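PDB 7CGF: PUM-HD domain-containing protein from Caenorhabditis elegans, which binds PBE-RNA in this complex through its Pumilio homology domain, the part present here, and probably recognises the 3' untranslated regions of mRNAs. Local coordinates for residues V122-L127 / C156-K161; V233-I238 / S267-K272; L28-I33 / D64-E69; K272-G277 / Q314-Q319. The protein carries 2 engineered substitutions. All coordinates share one frame; numbering follows the deposited sequence.

Contact 1. Residues V122-L127 / C156-K161; sequences VLQKAL and CRVVQK. Engineered in segment 156-161: Cys156 (natural residue Asn), Arg157 (natural residue His). With nucleotides of chain B.
Gln124 and Arg157, the latter an engineered residue, meet on the RNA-binding face of the Pumilio domain, on neighbouring helices of two successive predicted repeats. Segments 122-127 and 156-161 run parallel, within 1° in direction and 9.2 Å apart at their axes. The extended side chain of Gln124 lays its amide across the root of Arg157, OE1 standing 3.4 Å from Arg157 CB. The same amide reads the edge of A6 of chain B with two bonds. Gln124 OE1 accepts from A6 N6 at 2.8 Å. Gln124 NE2 gives a nearly straight bond (170°) to A6 N7 at 3.0 Å. NE2 also bonds to Cys120 O, which helps fix the turn of the amide. An alanine in place of Gln124 would probably leave N6 and N7 of A6 without these mates and open a gap beside Arg157 CB. The Arg157 chain, bent at chi2 and chi3, slots its guanidinium between two bases; A6 C6 lies 3.4 Å above one face, and G5 of chain B covers the opposite one. Gln160 OE1 takes G5 N2 at 2.8 Å and also bonds to Arg200. Away from the RNA the contact turns apolar: Leu127 CD1 meets Val158 CG1 at 4.1 Å, the two chains at about a right angle. Lys161 CG lies 3.6 Å from Gln124 O, and its ammonium continues to a salt bridge with Glu128. Helix 132-142 packs against Leu127 and Val158, while helix 83-89 touches Val122 and helix 194-204 touches Val159, so the pair stands within a continuous row.

Contact 2. Residues V233-I238 / S267-K272; sequences VVQHVI and SNVIEK. With nucleotides of chain B.
Val234, Ile238 and Val269 form the tight side of this contact between the segments on helices 230-240 and 266-276, which run 14° from parallel. Val269 CG1, anti to its own backbone N (chi1 170°), sits between two partners: Val234 CG1 at 3.7 Å, the chains crossing at about a right angle, and Ile238 CD1 at 3.9 Å. Helix 221-225 packs against Val234. The partly exposed side is carried by Gln235 and Lys272. Lys272 passes obliquely across Gln235, its CB, CG and CD touching the glutamine's CB, CG and OE1, with CE 3.6 Å from Gln235 O, and its ammonium goes on to a salt bridge with Glu239. A water lies 2.7 Å from Gln235 OE1 and also near Asn268 O, but it has more acceptors around it than protons, so not all its bonds can form at once. Gln235 NE2 points to the RNA and gives an almost straight bond (169°) to O4 of U3 of chain B at 2.9 Å. A leucine in place of Gln235 would probably leave U3 O4 without this donor and take away one of the water's acceptors. Asn268 lies over the U3 base, its CG 3.3 Å from U3 C4. On the same helix, Glu271 OE2 takes both N1 (2.7 Å) and N2 of G2 of chain B, and Ser267 OG accepts from G2 N2 at 2.9 Å. The serine and glutamate pair holding a guanine edge, with a glutamine from the neighbouring helix on a uracil, is the base-reading arrangement characteristic of PUF proteins.

Contact 3. Residues L28-I33 / D64-E69; sequences LKLSDI and DSIFDE
Leu30 and Ile66 lean against each other at an oblique angle, tip to tip, with Leu30 CD2 4.2 Å from Ile66 CD1. Ile66 carries CG1 between its backbone N and carbonyl carbon (chi1 60°), a crowded position for a branched residue; this leaves CG2 beside its own backbone N and 3.6 Å from Leu30 O. The same CG2 lies 4.3 Å from Ile33 CB, whose side chain then turns off to helices 14-20 and 37-41. Beside this apolar patch Ser65 points its hydroxyl at the backbone of the other segment: OG comes within 3.4 Å of Ser31 CA, without a hydrogen bond to Ser31 N. Its polar partner is instead Glu62 O, while the Ser31 hydroxyl goes to the Glu62 carboxylate, so one residue holds both serines. A water donates to Leu30 O at 3.0 Å and makes a weaker, longer bond to Ser65 O. Within segment 28-33, Asp32 N bonds to Lys29 O, and Asp32 OD2 in return takes Lys29 N at 2.8 Å, bracing the turn that presents Leu30 and Ser31. The patch joins the loop after helix 14-20 to the junction of helices 60-65 and 67-72, and helix 44-56 touches both Leu30 and Ile66. The chemistry is therefore mixed: direct touch between the segments is apolar or van der Waals, and the polar linkage passes through Glu62 and, weakly, the water.

Contact 4. Residues K272-G277 / Q314-Q319; sequences KCLEQG and QKMFDQ
Lys315 reaches from helix 309-319 to Glu275 on helix 266-276, the two short helical pieces lying 5° from parallel with their axes 9.6 Å apart. Its CB heads toward the other helix, and CG, anti to the backbone N (chi1 -176°), comes 4.0 Å from Leu274 CD1. The chain then bends at chi2 and again at chi3, which lifts it off the leucine and onto the glutamate: CD lies 4.0 Å from Glu275 CG, CE 3.4 Å from Glu275 OE2, and NZ ends in a salt bridge to that same OE2 at 2.9 Å, OE2 accepting through its anti lone pair, the one away from the other carboxylate oxygen. The two chains cross at about a right angle, the glutamate standing extended beyond its CG. Glu271, whose carboxylate holds a guanine of the RNA, also packs against Lys315 CE. Next to the salt bridge, on the buried side, Leu274 CD1 presses on Met316 CG at 3.5 Å, closer than carbons usually come. Helix 279-290 touches both Leu274 and Met316 and covers this inner end. On the outer flank Gln319, bent at chi2, brings OE1 to 3.6 Å from Leu274 O; both are acceptors, so this is a plain contact and not a hydrogen bond. Gln319 O itself takes a bond from Lys282. The contact thus divides into a buried, tightly packed leucine and methionine and a charged pair at an exposed glutamate, where solvent would probably weaken the attraction while the lysine's carbons still contribute packing.

In the fold
From the N terminus the chain first closes contact 3, where the loop after helix 14-20 meets the junction of helices 60-65 and 67-72 at one end of the domain, away from the RNA. Contact 1 follows near the middle, joining helices 119-129 and 155-165; contact 2 then joins 230-240 to 266-276, and contact 4 carries on from 266-276 to 309-319. The closures come in series; none nests or crosses. Contacts 2 and 4 both use helix 266-276, their ranges overlapping at Lys272, with centres about 11 Å apart, whereas the centres of contacts 3 and 4 lie about 59 Å apart, across the domain's length. Each of contacts 1, 2 and 4 ties one predicted Pumilio repeat to the next.

Contact 1. Residues V122-L127 / C156-K161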
# COMPACT_ATOMS: atom_id res chain seq x y z
N VAL A 122 -7.06 -5.84 14.65
CA VAL A 122 -6.77 -7.13 15.29
C VAL A 122 -6.35 -8.16 14.25
O VAL A 122 -5.38 -8.90 14.45
CB VAL A 122 -7.99 -7.62 16.08
CG1 VAL A 122 -7.69 -8.99 16.71
CG2 VAL A 122 -8.36 -6.59 17.17
N LEU A 123 -7.08 -8.23 13.13
CA LEU A 123 -6.72 -9.21 12.10
C LEU A 123 -5.36 -8.91 11.49
O LEU A 123 -4.59 -9.83 11.19
CB LEU A 123 -7.78 -9.24 11.00
CG LEU A 123 -9.19 -9.67 11.37
CD1 LEU A 123 -10.02 -9.81 10.09
CD2 LEU A 123 -9.17 -10.97 12.20
N GLN A 124 -5.05 -7.63 11.27
CA GLN A 124 -3.75 -7.29 10.71
C GLN A 124 -2.63 -7.63 11.68
O GLN A 124 -1.58 -8.13 11.26
CB GLN A 124 -3.69 -5.81 10.34
CG GLN A 124 -4.52 -5.48 9.13
CD GLN A 124 -4.63 -3.98 8.93
OE1 GLN A 124 -3.68 -3.34 8.47
NE2 GLN A 124 -5.78 -3.42 9.29
N LYS A 125 -2.84 -7.36 12.97
CA LYS A 125 -1.84 -7.74 13.97
C LYS A 125 -1.62 -9.25 13.96
O LYS A 125 -0.47 -9.71 13.98
CB LYS A 125 -2.29 -7.27 15.36
CG LYS A 125 -1.39 -7.70 16.54
CD LYS A 125 0.05 -7.25 16.34
CE LYS A 125 0.17 -5.75 16.17
NZ LYS A 125 -0.09 -5.05 17.45
N ALA A 126 -2.70 -10.03 13.91
CA ALA A 126 -2.57 -11.49 13.87
C ALA A 126 -1.76 -11.93 12.65
O ALA A 126 -0.80 -12.70 12.77
CB ALA A 126 -3.96 -12.13 13.89
N LEU A 127 -2.10 -11.42 11.46
CA LEU A 127 -1.35 -11.84 10.28
C LEU A 127 0.11 -11.41 10.35
O LEU A 127 0.99 -12.08 9.79
CB LEU A 127 -2.01 -11.28 9.02
CG LEU A 127 -3.37 -11.86 8.69
CD1 LEU A 127 -4.00 -11.08 7.53
CD2 LEU A 127 -3.28 -13.36 8.34
N CYS A 156 -9.22 -3.88 2.70
CA CYS A 156 -8.05 -3.87 1.82
C CYS A 156 -6.75 -3.90 2.61
O CYS A 156 -5.73 -4.37 2.10
CB CYS A 156 -8.07 -2.65 0.89
SG CYS A 156 -7.47 -1.06 1.56
N ARG A 157 -6.76 -3.43 3.86
CA ARG A 157 -5.55 -3.45 4.68
C ARG A 157 -5.28 -4.85 5.22
O ARG A 157 -4.12 -5.25 5.35
CB ARG A 157 -5.68 -2.45 5.83
CG ARG A 157 -6.05 -1.02 5.39
CD ARG A 157 -5.10 -0.52 4.30
NE ARG A 157 -3.76 -0.19 4.78
CZ ARG A 157 -3.44 1.00 5.29
NH1 ARG A 157 -4.39 1.92 5.38
NH2 ARG A 157 -2.21 1.26 5.70
N VAL A 158 -6.35 -5.59 5.51
CA VAL A 158 -6.21 -7.00 5.86
C VAL A 158 -5.65 -7.78 4.68
O VAL A 158 -4.76 -8.64 4.85
CB VAL A 158 -7.57 -7.58 6.31
CG1 VAL A 158 -7.44 -9.07 6.63
CG2 VAL A 158 -8.13 -6.79 7.51
N VAL A 159 -6.16 -7.51 3.47
CA VAL A 159 -5.66 -8.21 2.27
C VAL A 159 -4.21 -7.83 2.00
O VAL A 159 -3.39 -8.69 1.63
CB VAL A 159 -6.56 -7.90 1.07
CG1 VAL A 159 -5.95 -8.46 -0.25
CG2 VAL A 159 -7.93 -8.48 1.28
N GLN A 160 -3.87 -6.55 2.14
CA GLN A 160 -2.48 -6.17 1.90
C GLN A 160 -1.54 -6.83 2.90
O GLN A 160 -0.45 -7.28 2.53
CB GLN A 160 -2.32 -4.66 1.96
CG GLN A 160 -2.89 -3.96 0.73
CD GLN A 160 -2.89 -2.46 0.90
OE1 GLN A 160 -1.83 -1.82 0.88
NE2 GLN A 160 -4.08 -1.89 1.10
N LYS A 161 -1.94 -6.89 4.17
CA LYS A 161 -1.11 -7.56 5.17
C LYS A 161 -0.93 -9.03 4.81
O LYS A 161 0.17 -9.58 4.96
CB LYS A 161 -1.73 -7.43 6.56
CG LYS A 161 -0.86 -7.96 7.70
CD LYS A 161 0.45 -7.19 7.80
CE LYS A 161 0.33 -5.96 8.69
NZ LYS A 161 1.66 -5.27 8.84
P A B 6 -7.78 6.28 4.33
OP1 A B 6 -9.25 6.42 4.29
OP2 A B 6 -6.89 7.40 4.71
O5' A B 6 -7.44 5.08 5.32
C5' A B 6 -7.17 5.34 6.69
C4' A B 6 -8.15 4.64 7.61
O4' A B 6 -8.18 3.23 7.31
C3' A B 6 -7.80 4.72 9.08
O3' A B 6 -8.31 5.91 9.65
C2' A B 6 -8.42 3.46 9.68
O2' A B 6 -9.79 3.69 10.00
C1' A B 6 -8.35 2.48 8.50
N9 A B 6 -7.23 1.51 8.59
C8 A B 6 -7.37 0.14 8.64
N7 A B 6 -6.21 -0.51 8.72
C5 A B 6 -5.27 0.52 8.72
C6 A B 6 -3.85 0.51 8.78
N6 A B 6 -3.12 -0.61 8.84
N1 A B 6 -3.20 1.69 8.77
C2 A B 6 -3.92 2.82 8.70
N3 A B 6 -5.24 2.96 8.64
C4 A B 6 -5.87 1.76 8.64
P G B 5 -4.62 9.60 0.90
OP1 G B 5 -5.73 10.23 1.66
OP2 G B 5 -3.21 9.92 1.26
O5' G B 5 -4.77 8.01 1.01
C5' G B 5 -5.93 7.34 0.54
C4' G B 5 -5.95 5.89 0.96
O4' G B 5 -4.71 5.25 0.58
C3' G B 5 -6.07 5.63 2.45
O3' G B 5 -7.41 5.70 2.89
C2' G B 5 -5.44 4.25 2.61
O2' G B 5 -6.38 3.23 2.29
C1' G B 5 -4.37 4.26 1.53
N9 G B 5 -3.03 4.58 2.06
C8 G B 5 -2.53 5.82 2.39
N7 G B 5 -1.30 5.78 2.82
C5 G B 5 -0.98 4.43 2.78
C6 G B 5 0.22 3.76 3.13
O6 G B 5 1.28 4.24 3.57
N1 G B 5 0.12 2.39 2.92
C2 G B 5 -0.99 1.73 2.44
N2 G B 5 -0.85 0.40 2.33
N3 G B 5 -2.13 2.33 2.11
C4 G B 5 -2.04 3.67 2.31

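Contact 2. Residues V233-I238 / S267-K272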
# COMPACT_ATOMS: atom_id res chain seq x y z
N VAL A 233 -0.38 2.06 -10.04
CA VAL A 233 -0.33 0.65 -10.42
C VAL A 233 0.65 0.45 -11.57
O VAL A 233 1.49 -0.46 -11.56
CB VAL A 233 -1.74 0.13 -10.77
CG1 VAL A 233 -1.69 -1.23 -11.45
CG2 VAL A 233 -2.62 0.08 -9.50
N VAL A 234 0.55 1.31 -12.59
CA VAL A 234 1.47 1.23 -13.72
C VAL A 234 2.91 1.49 -13.27
O VAL A 234 3.83 0.82 -13.74
CB VAL A 234 1.04 2.20 -14.83
CG1 VAL A 234 2.16 2.31 -15.89
CG2 VAL A 234 -0.26 1.72 -15.47
N GLN A 235 3.12 2.45 -12.36
CA GLN A 235 4.48 2.65 -11.88
C GLN A 235 5.02 1.39 -11.21
O GLN A 235 6.20 1.06 -11.36
CB GLN A 235 4.54 3.85 -10.94
CG GLN A 235 4.33 5.14 -11.71
CD GLN A 235 4.47 6.33 -10.81
OE1 GLN A 235 5.56 6.62 -10.31
NE2 GLN A 235 3.35 7.00 -10.56
N HIS A 236 4.16 0.64 -10.53
CA HIS A 236 4.59 -0.61 -9.91
C HIS A 236 4.91 -1.68 -10.94
O HIS A 236 5.81 -2.50 -10.70
CB HIS A 236 3.52 -1.09 -8.92
CG HIS A 236 3.69 -0.52 -7.55
ND1 HIS A 236 3.57 0.83 -7.28
CD2 HIS A 236 4.03 -1.10 -6.37
CE1 HIS A 236 3.80 1.05 -6.00
NE2 HIS A 236 4.09 -0.10 -5.43
N VAL A 237 4.19 -1.71 -12.07
CA VAL A 237 4.54 -2.62 -13.18
C VAL A 237 5.93 -2.30 -13.72
O VAL A 237 6.75 -3.19 -13.93
CB VAL A 237 3.49 -2.55 -14.30
CG1 VAL A 237 3.93 -3.47 -15.48
CG2 VAL A 237 2.14 -2.97 -13.77
N ILE A 238 6.21 -1.01 -13.96
CA ILE A 238 7.54 -0.62 -14.42
C ILE A 238 8.62 -1.14 -13.48
O ILE A 238 9.63 -1.70 -13.91
CB ILE A 238 7.61 0.91 -14.58
CG1 ILE A 238 6.73 1.34 -15.75
CG2 ILE A 238 9.07 1.36 -14.79
CD1 ILE A 238 6.34 2.84 -15.76
N SER A 267 1.74 11.70 -16.73
CA SER A 267 3.07 12.32 -16.71
C SER A 267 3.99 11.64 -15.71
O SER A 267 5.19 11.50 -15.96
CB SER A 267 2.96 13.83 -16.42
OG SER A 267 2.42 14.08 -15.12
N ASN A 268 3.44 11.16 -14.58
CA ASN A 268 4.28 10.48 -13.60
C ASN A 268 4.78 9.15 -14.11
O ASN A 268 5.84 8.67 -13.68
CB ASN A 268 3.49 10.25 -12.30
CG ASN A 268 2.97 11.55 -11.69
OD1 ASN A 268 1.76 11.85 -11.74
ND2 ASN A 268 3.89 12.35 -11.16
N VAL A 269 4.01 8.51 -14.99
CA VAL A 269 4.44 7.23 -15.56
C VAL A 269 5.70 7.41 -16.40
O VAL A 269 6.63 6.60 -16.31
CB VAL A 269 3.28 6.61 -16.36
CG1 VAL A 269 3.74 5.39 -17.19
CG2 VAL A 269 2.14 6.24 -15.43
N ILE A 270 5.78 8.49 -17.18
CA ILE A 270 7.01 8.73 -17.95
C ILE A 270 8.18 8.94 -17.01
O ILE A 270 9.28 8.44 -17.25
CB ILE A 270 6.86 9.92 -18.91
CG1 ILE A 270 5.63 9.78 -19.77
CG2 ILE A 270 8.11 10.04 -19.80
CD1 ILE A 270 5.46 10.94 -20.72
N GLU A 271 7.98 9.70 -15.93
CA GLU A 271 9.06 9.91 -14.97
C GLU A 271 9.55 8.59 -14.41
O GLU A 271 10.76 8.38 -14.26
CB GLU A 271 8.60 10.84 -13.85
CG GLU A 271 8.33 12.24 -14.35
CD GLU A 271 8.17 13.24 -13.21
OE1 GLU A 271 8.83 13.07 -12.16
OE2 GLU A 271 7.37 14.19 -13.36
N LYS A 272 8.63 7.67 -14.12
CA LYS A 272 9.03 6.38 -13.57
C LYS A 272 9.86 5.60 -14.58
O LYS A 272 10.82 4.91 -14.20
CB LYS A 272 7.79 5.58 -13.16
CG LYS A 272 8.10 4.29 -12.42
CD LYS A 272 8.59 4.56 -11.01
CE LYS A 272 8.87 3.24 -10.28
NZ LYS A 272 9.37 3.45 -8.90
P U B 3 -0.95 18.42 -7.09
OP1 U B 3 -2.41 18.34 -6.81
OP2 U B 3 -0.04 19.07 -6.13
O5' U B 3 -0.31 16.98 -7.31
C5' U B 3 -0.17 16.06 -6.24
C4' U B 3 -0.97 14.83 -6.54
O4' U B 3 -0.43 14.17 -7.72
C3' U B 3 -0.97 13.75 -5.48
O3' U B 3 -1.90 14.05 -4.46
C2' U B 3 -1.35 12.50 -6.28
O2' U B 3 -2.76 12.44 -6.44
C1' U B 3 -0.74 12.79 -7.66
N1 U B 3 0.46 11.98 -7.96
C2 U B 3 0.15 10.82 -8.66
O2 U B 3 -1.00 10.55 -8.95
N3 U B 3 1.22 10.03 -8.98
C4 U B 3 2.54 10.26 -8.67
O4 U B 3 3.41 9.47 -9.01
C5 U B 3 2.78 11.49 -7.95
C6 U B 3 1.75 12.28 -7.62
P G B 2 2.21 23.02 -7.91
OP1 G B 2 1.15 23.17 -6.89
OP2 G B 2 3.60 22.86 -7.46
O5' G B 2 1.80 21.73 -8.76
C5' G B 2 0.64 21.73 -9.56
C4' G B 2 0.41 20.37 -10.17
O4' G B 2 1.50 20.06 -11.08
C3' G B 2 0.40 19.21 -9.19
O3' G B 2 -0.85 19.09 -8.54
C2' G B 2 0.78 18.02 -10.08
O2' G B 2 -0.33 17.58 -10.85
C1' G B 2 1.78 18.67 -11.04
N9 G B 2 3.17 18.46 -10.61
C8 G B 2 3.89 19.10 -9.62
N7 G B 2 5.11 18.64 -9.49
C5 G B 2 5.20 17.63 -10.44
C6 G B 2 6.28 16.77 -10.78
O6 G B 2 7.41 16.71 -10.30
N1 G B 2 5.93 15.90 -11.82
C2 G B 2 4.71 15.89 -12.45
N2 G B 2 4.57 14.97 -13.42
N3 G B 2 3.69 16.68 -12.13
C4 G B 2 4.02 17.52 -11.13
O HOH W 1 6.94 8.83 -10.81

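Contact 3. Residues L28-I33 / D64-E69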
# COMPACT_ATOMS: atom_id res chain seq x y z
N LEU A 28 -2.48 -2.57 42.02
CA LEU A 28 -3.46 -3.37 41.29
C LEU A 28 -2.73 -4.29 40.31
O LEU A 28 -1.77 -3.88 39.65
CB LEU A 28 -4.43 -2.46 40.54
CG LEU A 28 -5.63 -3.12 39.86
CD1 LEU A 28 -6.56 -3.74 40.88
CD2 LEU A 28 -6.36 -2.10 39.00
N LYS A 29 -3.18 -5.54 40.24
CA LYS A 29 -2.59 -6.52 39.33
C LYS A 29 -3.65 -7.07 38.38
O LYS A 29 -4.86 -6.95 38.62
CB LYS A 29 -1.93 -7.66 40.11
N LEU A 30 -3.18 -7.67 37.28
CA LEU A 30 -4.08 -8.29 36.31
C LEU A 30 -4.95 -9.35 36.96
O LEU A 30 -6.14 -9.45 36.65
CB LEU A 30 -3.27 -8.89 35.16
CG LEU A 30 -2.62 -7.87 34.22
CD1 LEU A 30 -1.74 -8.61 33.24
CD2 LEU A 30 -3.67 -7.05 33.49
N SER A 31 -4.38 -10.16 37.86
CA SER A 31 -5.15 -11.22 38.50
C SER A 31 -6.25 -10.67 39.40
O SER A 31 -7.15 -11.42 39.78
CB SER A 31 -4.23 -12.12 39.33
OG SER A 31 -3.59 -11.35 40.34
N ASP A 32 -6.18 -9.38 39.75
CA ASP A 32 -7.26 -8.75 40.50
C ASP A 32 -8.50 -8.49 39.65
O ASP A 32 -9.57 -8.23 40.20
CB ASP A 32 -6.79 -7.42 41.10
CG ASP A 32 -5.71 -7.60 42.15
OD1 ASP A 32 -5.76 -8.62 42.86
OD2 ASP A 32 -4.82 -6.72 42.24
N ILE A 33 -8.38 -8.53 38.32
CA ILE A 33 -9.45 -8.01 37.47
C ILE A 33 -10.63 -8.98 37.41
O ILE A 33 -11.79 -8.58 37.57
CB ILE A 33 -8.90 -7.69 36.07
CG1 ILE A 33 -7.87 -6.57 36.16
CG2 ILE A 33 -10.03 -7.29 35.16
CD1 ILE A 33 -8.40 -5.34 36.84
N ASP A 64 -1.64 -14.75 31.87
CA ASP A 64 -2.62 -15.77 31.53
C ASP A 64 -3.95 -15.54 32.24
O ASP A 64 -4.99 -16.01 31.76
CB ASP A 64 -2.12 -17.17 31.90
CG ASP A 64 -0.85 -17.57 31.16
OD1 ASP A 64 -0.48 -16.93 30.16
OD2 ASP A 64 -0.21 -18.55 31.61
N SER A 65 -3.94 -14.85 33.39
CA SER A 65 -5.11 -14.79 34.27
C SER A 65 -6.27 -14.04 33.64
O SER A 65 -7.43 -14.28 34.02
CB SER A 65 -4.75 -14.15 35.61
OG SER A 65 -4.63 -12.72 35.53
N ILE A 66 -6.01 -13.10 32.73
CA ILE A 66 -7.11 -12.42 32.05
C ILE A 66 -7.43 -13.05 30.71
O ILE A 66 -8.39 -12.63 30.06
CB ILE A 66 -6.85 -10.91 31.85
CG1 ILE A 66 -5.60 -10.68 31.01
CG2 ILE A 66 -6.82 -10.16 33.19
CD1 ILE A 66 -5.52 -9.27 30.46
N PHE A 67 -6.68 -14.07 30.28
CA PHE A 67 -6.87 -14.56 28.92
C PHE A 67 -8.21 -15.26 28.74
O PHE A 67 -8.84 -15.11 27.70
CB PHE A 67 -5.72 -15.48 28.51
CG PHE A 67 -5.82 -15.94 27.08
CD1 PHE A 67 -5.60 -15.05 26.02
CD2 PHE A 67 -6.13 -17.26 26.78
CE1 PHE A 67 -5.69 -15.47 24.71
CE2 PHE A 67 -6.23 -17.68 25.46
CZ PHE A 67 -6.01 -16.78 24.43
N ASP A 68 -8.67 -16.02 29.74
CA ASP A 68 -9.97 -16.67 29.60
C ASP A 68 -11.08 -15.65 29.38
O ASP A 68 -12.02 -15.91 28.62
CB ASP A 68 -10.29 -17.54 30.82
CG ASP A 68 -9.64 -18.90 30.75
OD1 ASP A 68 -8.97 -19.20 29.74
OD2 ASP A 68 -9.81 -19.69 31.70
N GLU A 69 -11.01 -14.50 30.06
CA GLU A 69 -12.04 -13.49 29.88
C GLU A 69 -11.89 -12.76 28.54
O GLU A 69 -12.90 -12.37 27.94
CB GLU A 69 -12.04 -12.49 31.04
CG GLU A 69 -12.62 -13.02 32.37
CD GLU A 69 -14.14 -13.14 32.39
OE1 GLU A 69 -14.81 -12.61 31.48
OE2 GLU A 69 -14.67 -13.77 33.34
O HOH W 2 -8.10 -11.72 36.19

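Contact 4. Residues K272-G277 / Q314-Q319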
# COMPACT_ATOMS: atom_id res chain seq x y z
N LYS A 272 8.63 7.67 -14.12
CA LYS A 272 9.03 6.38 -13.57
C LYS A 272 9.86 5.60 -14.58
O LYS A 272 10.82 4.91 -14.20
CB LYS A 272 7.79 5.58 -13.16
CG LYS A 272 8.10 4.29 -12.42
CD LYS A 272 8.59 4.56 -11.01
CE LYS A 272 8.87 3.24 -10.28
NZ LYS A 272 9.37 3.45 -8.90
N CYS A 273 9.48 5.66 -15.86
CA CYS A 273 10.29 5.03 -16.90
C CYS A 273 11.71 5.56 -16.91
O CYS A 273 12.67 4.81 -17.12
CB CYS A 273 9.66 5.26 -18.27
SG CYS A 273 8.12 4.37 -18.57
N LEU A 274 11.86 6.87 -16.71
CA LEU A 274 13.19 7.47 -16.77
C LEU A 274 14.02 7.13 -15.54
O LEU A 274 15.25 7.00 -15.65
CB LEU A 274 13.06 8.99 -16.93
CG LEU A 274 12.49 9.45 -18.27
CD1 LEU A 274 11.98 10.88 -18.14
CD2 LEU A 274 13.52 9.36 -19.40
N GLU A 275 13.38 6.97 -14.39
CA GLU A 275 14.07 6.60 -13.16
C GLU A 275 14.45 5.12 -13.14
O GLU A 275 15.53 4.76 -12.67
CB GLU A 275 13.19 6.94 -11.95
CG GLU A 275 12.80 8.41 -11.85
CD GLU A 275 11.66 8.67 -10.87
OE1 GLU A 275 10.92 7.73 -10.50
OE2 GLU A 275 11.48 9.84 -10.47
N GLN A 276 13.59 4.26 -13.68
CA GLN A 276 13.77 2.81 -13.62
C GLN A 276 14.36 2.21 -14.88
O GLN A 276 14.85 1.08 -14.84
CB GLN A 276 12.44 2.12 -13.34
CG GLN A 276 11.89 2.40 -11.96
CD GLN A 276 12.48 1.50 -10.91
OE1 GLN A 276 12.94 0.39 -11.21
NE2 GLN A 276 12.47 1.95 -9.66
N GLY A 277 14.30 2.92 -16.01
CA GLY A 277 14.63 2.31 -17.28
C GLY A 277 16.13 2.26 -17.53
O GLY A 277 16.91 3.08 -17.04
N GLN A 314 12.35 18.09 -17.26
CA GLN A 314 13.33 18.20 -16.20
C GLN A 314 13.84 16.83 -15.76
O GLN A 314 15.04 16.63 -15.56
CB GLN A 314 12.73 18.97 -15.02
CG GLN A 314 13.66 19.11 -13.83
CD GLN A 314 14.72 20.16 -14.06
OE1 GLN A 314 14.47 21.17 -14.72
NE2 GLN A 314 15.92 19.93 -13.54
N LYS A 315 12.93 15.87 -15.59
CA LYS A 315 13.35 14.53 -15.19
C LYS A 315 14.26 13.89 -16.24
O LYS A 315 15.21 13.19 -15.89
CB LYS A 315 12.12 13.66 -14.94
CG LYS A 315 12.41 12.25 -14.43
CD LYS A 315 13.09 12.25 -13.06
CE LYS A 315 12.20 12.83 -11.97
NZ LYS A 315 12.74 12.48 -10.63
N MET A 316 13.97 14.10 -17.52
CA MET A 316 14.83 13.60 -18.59
C MET A 316 16.25 14.12 -18.43
O MET A 316 17.21 13.34 -18.39
CB MET A 316 14.28 14.01 -19.95
CG MET A 316 12.91 13.47 -20.27
SD MET A 316 12.42 14.05 -21.89
CE MET A 316 13.62 13.22 -22.81
N PHE A 317 16.41 15.44 -18.33
CA PHE A 317 17.74 16.02 -18.15
C PHE A 317 18.44 15.42 -16.94
O PHE A 317 19.65 15.15 -16.98
CB PHE A 317 17.65 17.54 -18.01
CG PHE A 317 17.62 18.28 -19.32
CD1 PHE A 317 16.44 18.45 -20.02
CD2 PHE A 317 18.78 18.85 -19.83
CE1 PHE A 317 16.40 19.15 -21.23
CE2 PHE A 317 18.76 19.55 -21.04
CZ PHE A 317 17.57 19.71 -21.74
N ASP A 318 17.70 15.19 -15.85
CA ASP A 318 18.34 14.71 -14.64
C ASP A 318 18.74 13.24 -14.72
O ASP A 318 19.65 12.82 -13.99
CB ASP A 318 17.40 14.93 -13.44
CG ASP A 318 17.10 16.40 -13.20
OD1 ASP A 318 17.84 17.27 -13.71
OD2 ASP A 318 16.11 16.70 -12.48
N GLN A 319 18.13 12.45 -15.61
CA GLN A 319 18.28 10.99 -15.57
C GLN A 319 19.06 10.38 -16.73
O GLN A 319 19.46 9.21 -16.62
CB GLN A 319 16.91 10.31 -15.52
CG GLN A 319 16.08 10.65 -14.29
CD GLN A 319 16.56 9.94 -13.04
OE1 GLN A 319 17.03 8.80 -13.09
NE2 GLN A 319 16.42 10.60 -11.90